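Local coordinates for protein lytic Polysaccharide Monooxygenase (Phytophthora infestans, PDB 6Z5Y) that binds copper through its N-terminal catalytic domain and probably cleaves pectin oxidatively during plant infection, as a secreted lytic polysaccharide monooxygenase, at residues P99-Q111 / A128-A140. Numbering follows the deposited sequence.
Sequences PCEIWLDDKMVLQ and AVFKPVDYSSCAA
Phe130 and Tyr135 are the flat groups that meet the hairpin 99-111. Three groups approach the Phe130 ring obliquely: Cys100 SG, 3.7 Å from Phe130 CE1 in a sulfur-aromatic contact, Ile102 CD1 and Leu110 CD2. Phe90, Tyr119 and Phe147 complete this aromatic cluster. One face of the Tyr135 ring carries Val133 CG1 of its own segment, offset toward the rim, while Leu104 CD1 comes in obliquely, 3.9 Å from Tyr135 CD1; the phenol hydroxyl is hydrogen-bonded to Thr87 O. In one of two modelled Cys138 conformers, Leu104 CD1 also touches Cys138 SG, half of the Cys138-Cys143 disulfide.

Leu110 CG, anti to the backbone N (chi1 176°), sends CD1 down to the chain after Phe130, 3.5 Å from Lys131 N and almost as near Lys131 O. Val109 CG2 packs on Val133 CG1. Val109 and Leu110 can both face 128-140 because they form a classic beta bulge opposite Ile102, whose O accepts from both their N atoms.

No direct hydrogen bond joins the segments; waters do. One donates to Val109 O and accepts from Asp134 N, and a second donates to Val109 O and Pro132 O. The fully extended Lys107 chain (chi1 -176°) carries NZ to two more waters, one bound to Asp134 OD2 at 2.6 Å, the other to Asp134 O and Ser137 N. Opposite charges 4.4 Å apart, Lys107 NZ and Asp134 OD2 miss a salt bridge, and their attraction is probably modest. Asp134 OD1 closes an Asx turn, taking Ser136 N and OG from the same face. The hairpin thus packs on strand 129-130 of the other sheet and the loop after it through an apolar layer with a disulfide cysteine at each end, while waters at the margin take up backbone groups such as Val109 O and Asp134 N.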
# COMPACT_ATOMS: atom_id res chain seq x y z
N PRO A 99 7.59 0.13 -2.99
CA PRO A 99 6.83 -1.10 -3.07
C PRO A 99 5.42 -0.96 -2.47
O PRO A 99 5.19 -0.21 -1.51
CB PRO A 99 7.67 -2.06 -2.22
CG PRO A 99 8.35 -1.15 -1.21
CD PRO A 99 8.68 0.10 -2.00
N CYS A 100 4.52 -1.75 -3.01
CA CYS A 100 3.16 -1.82 -2.47
C CYS A 100 2.64 -3.22 -2.66
O CYS A 100 3.18 -4.05 -3.42
CB CYS A 100 2.23 -0.74 -3.02
SG CYS A 100 1.44 -1.09 -4.59
N GLU A 101 1.57 -3.51 -1.93
CA GLU A 101 0.99 -4.85 -1.94
C GLU A 101 -0.44 -4.79 -1.42
O GLU A 101 -0.83 -3.89 -0.69
CB GLU A 101 1.87 -5.81 -1.16
CG GLU A 101 2.02 -5.42 0.28
CD GLU A 101 3.21 -6.07 0.97
OE1 GLU A 101 4.35 -5.90 0.46
OE2 GLU A 101 3.03 -6.65 2.04
N ILE A 102 -1.19 -5.81 -1.82
CA ILE A 102 -2.59 -6.01 -1.40
C ILE A 102 -2.71 -7.41 -0.84
O ILE A 102 -2.26 -8.39 -1.49
CB ILE A 102 -3.56 -5.81 -2.57
CG1 ILE A 102 -3.45 -4.41 -3.15
CG2 ILE A 102 -5.00 -6.09 -2.12
CD1 ILE A 102 -4.21 -4.19 -4.44
N TRP A 103 -3.34 -7.51 0.32
CA TRP A 103 -3.66 -8.77 1.00
C TRP A 103 -5.16 -8.90 1.14
O TRP A 103 -5.86 -7.90 1.34
CB TRP A 103 -3.03 -8.77 2.39
CG TRP A 103 -1.54 -8.74 2.42
CD1 TRP A 103 -0.71 -7.70 2.12
CD2 TRP A 103 -0.70 -9.81 2.85
NE1 TRP A 103 0.59 -8.06 2.32
CE2 TRP A 103 0.63 -9.35 2.76
CE3 TRP A 103 -0.94 -11.11 3.32
CZ2 TRP A 103 1.71 -10.12 3.17
CZ3 TRP A 103 0.14 -11.87 3.73
CH2 TRP A 103 1.44 -11.38 3.63
N LEU A 104 -5.64 -10.12 1.09
CA LEU A 104 -7.02 -10.47 1.46
C LEU A 104 -6.91 -11.41 2.65
O LEU A 104 -6.39 -12.54 2.50
CB LEU A 104 -7.77 -11.12 0.29
CG LEU A 104 -7.84 -10.28 -0.96
CD1 LEU A 104 -8.55 -11.03 -2.06
CD2 LEU A 104 -8.51 -8.94 -0.73
N ASP A 105 -7.23 -10.93 3.83
CA ASP A 105 -6.83 -11.60 5.07
C ASP A 105 -5.34 -11.93 4.96
O ASP A 105 -4.54 -11.01 4.68
CB ASP A 105 -7.79 -12.74 5.43
CG ASP A 105 -9.22 -12.25 5.62
OD1 ASP A 105 -9.36 -11.15 6.18
OD2 ASP A 105 -10.15 -13.01 5.26
N ASP A 106 -4.96 -13.16 5.21
CA ASP A 106 -3.55 -13.60 5.25
C ASP A 106 -3.03 -14.11 3.90
O ASP A 106 -1.97 -14.70 3.89
CB ASP A 106 -3.35 -14.61 6.37
CG ASP A 106 -4.31 -15.78 6.34
OD1 ASP A 106 -5.06 -15.91 5.34
OD2 ASP A 106 -4.34 -16.55 7.33
N LYS A 107 -3.72 -13.78 2.82
CA LYS A 107 -3.26 -14.13 1.46
C LYS A 107 -2.77 -12.88 0.77
O LYS A 107 -3.56 -11.94 0.54
CB LYS A 107 -4.40 -14.75 0.69
CG LYS A 107 -4.04 -15.24 -0.70
CD LYS A 107 -5.24 -15.80 -1.42
CE LYS A 107 -4.99 -16.27 -2.83
NZ LYS A 107 -6.24 -16.81 -3.43
N MET A 108 -1.52 -12.84 0.40
CA MET A 108 -1.01 -11.72 -0.42
C MET A 108 -1.45 -11.98 -1.87
O MET A 108 -1.08 -13.02 -2.45
CB MET A 108 0.51 -11.55 -0.33
CG MET A 108 0.97 -10.14 -0.74
SD MET A 108 2.76 -9.86 -0.67
CE MET A 108 3.25 -11.05 -1.92
N VAL A 109 -2.24 -11.11 -2.41
CA VAL A 109 -2.82 -11.28 -3.75
C VAL A 109 -2.15 -10.41 -4.79
O VAL A 109 -2.33 -10.70 -5.98
CB VAL A 109 -4.33 -11.08 -3.74
CG1 VAL A 109 -5.00 -12.17 -2.92
CG2 VAL A 109 -4.76 -9.71 -3.27
N LEU A 110 -1.41 -9.40 -4.42
CA LEU A 110 -0.71 -8.55 -5.39
C LEU A 110 0.48 -7.94 -4.68
O LEU A 110 0.38 -7.54 -3.51
CB LEU A 110 -1.66 -7.48 -5.94
CG LEU A 110 -1.00 -6.48 -6.90
CD1 LEU A 110 -1.93 -6.15 -8.04
CD2 LEU A 110 -0.56 -5.18 -6.19
N GLN A 111 1.59 -7.84 -5.39
CA GLN A 111 2.82 -7.25 -4.85
C GLN A 111 3.61 -6.68 -6.01
O GLN A 111 3.69 -7.33 -7.05
CB GLN A 111 3.60 -8.29 -4.07
CG GLN A 111 4.85 -7.77 -3.37
CD GLN A 111 6.05 -7.53 -4.25
OE1 GLN A 111 6.91 -6.67 -3.92
NE2 GLN A 111 6.22 -8.33 -5.27
N ALA A 128 -4.46 5.01 -11.26
CA ALA A 128 -3.71 3.75 -11.16
C ALA A 128 -4.67 2.59 -10.90
O ALA A 128 -5.56 2.71 -10.08
CB ALA A 128 -2.66 3.82 -10.08
N VAL A 129 -4.43 1.50 -11.58
CA VAL A 129 -5.25 0.29 -11.48
C VAL A 129 -4.32 -0.85 -11.13
O VAL A 129 -3.34 -1.11 -11.82
CB VAL A 129 -6.03 0.00 -12.77
CG1 VAL A 129 -6.81 -1.30 -12.58
CG2 VAL A 129 -6.93 1.13 -13.13
N PHE A 130 -4.65 -1.51 -10.03
CA PHE A 130 -3.89 -2.70 -9.56
C PHE A 130 -4.53 -3.94 -10.17
O PHE A 130 -5.74 -4.13 -10.04
CB PHE A 130 -3.97 -2.79 -8.05
CG PHE A 130 -3.41 -1.58 -7.33
CD1 PHE A 130 -2.07 -1.37 -7.19
CD2 PHE A 130 -4.28 -0.62 -6.82
CE1 PHE A 130 -1.58 -0.23 -6.56
CE2 PHE A 130 -3.81 0.51 -6.18
CZ PHE A 130 -2.46 0.71 -6.07
N LYS A 131 -3.70 -4.77 -10.79
CA LYS A 131 -4.16 -6.03 -11.37
C LYS A 131 -2.96 -6.95 -11.53
O LYS A 131 -1.82 -6.50 -11.64
CB LYS A 131 -4.69 -5.68 -12.73
CG LYS A 131 -3.63 -5.45 -13.82
CD LYS A 131 -2.71 -4.23 -13.74
CE LYS A 131 -1.93 -4.04 -15.04
NZ LYS A 131 -0.80 -3.08 -14.93
N PRO A 132 -3.21 -8.26 -11.54
CA PRO A 132 -4.49 -8.92 -11.25
C PRO A 132 -4.75 -9.04 -9.75
O PRO A 132 -3.81 -9.19 -8.98
CB PRO A 132 -4.32 -10.32 -11.85
CG PRO A 132 -2.79 -10.58 -11.65
CD PRO A 132 -2.15 -9.23 -11.84
N VAL A 133 -6.01 -8.97 -9.37
CA VAL A 133 -6.44 -9.20 -7.97
C VAL A 133 -7.53 -10.26 -8.00
O VAL A 133 -8.63 -10.00 -8.50
CB VAL A 133 -6.92 -7.90 -7.30
CG1 VAL A 133 -7.33 -8.18 -5.84
CG2 VAL A 133 -5.88 -6.79 -7.39
N ASP A 134 -7.23 -11.41 -7.44
CA ASP A 134 -8.18 -12.52 -7.35
C ASP A 134 -8.87 -12.42 -6.00
O ASP A 134 -8.23 -12.65 -4.96
CB ASP A 134 -7.42 -13.82 -7.51
CG ASP A 134 -8.29 -15.06 -7.41
OD1 ASP A 134 -9.50 -14.95 -7.23
OD2 ASP A 134 -7.73 -16.17 -7.49
N TYR A 135 -10.15 -12.08 -5.97
CA TYR A 135 -10.94 -11.96 -4.75
C TYR A 135 -11.63 -13.24 -4.35
O TYR A 135 -12.43 -13.24 -3.39
CB TYR A 135 -11.99 -10.87 -4.92
CG TYR A 135 -11.43 -9.48 -5.12
CD1 TYR A 135 -11.05 -8.71 -4.04
CD2 TYR A 135 -11.32 -8.93 -6.39
CE1 TYR A 135 -10.57 -7.43 -4.21
CE2 TYR A 135 -10.82 -7.65 -6.57
CZ TYR A 135 -10.47 -6.88 -5.47
OH TYR A 135 -10.03 -5.60 -5.61
N SER A 136 -11.37 -14.36 -5.02
CA SER A 136 -12.17 -15.57 -4.78
C SER A 136 -12.12 -16.07 -3.35
O SER A 136 -13.13 -16.64 -2.88
CB SER A 136 -11.79 -16.68 -5.72
OG SER A 136 -10.42 -17.05 -5.59
N SER A 137 -11.01 -15.88 -2.65
CA SER A 137 -10.89 -16.36 -1.27
C SER A 137 -11.88 -15.64 -0.34
O SER A 137 -12.13 -16.16 0.74
CB SER A 137 -9.47 -16.28 -0.80
OG SER A 137 -8.99 -14.94 -0.74
N CYS A 138 -12.39 -14.51 -0.76
CA CYS A 138 -13.33 -13.71 0.08
C CYS A 138 -14.74 -14.31 0.06
O CYS A 138 -15.59 -13.85 0.84
CB CYS A 138 -13.40 -12.29 -0.41
SG CYS A 138 -11.78 -11.51 -0.38
N ALA A 139 -15.03 -15.28 -0.80
CA ALA A 139 -16.34 -15.97 -0.76
C ALA A 139 -16.71 -16.53 0.63
O ALA A 139 -17.86 -16.27 1.07
CB ALA A 139 -16.34 -17.07 -1.78
N ALA A 140 -15.75 -17.17 1.32
CA ALA A 140 -15.93 -17.82 2.64
C ALA A 140 -15.79 -16.75 3.72
O ALA A 140 -14.70 -16.57 4.29
CB ALA A 140 -14.98 -18.98 2.80
O HOH W 1 -7.96 -14.76 1.76
O HOH W 2 -8.33 -14.77 -3.32
O HOH W 3 -5.38 -16.68 -6.41
O HOH W 4 -4.43 -12.21 -7.07
O HOH W 5 -1.37 -10.25 -8.51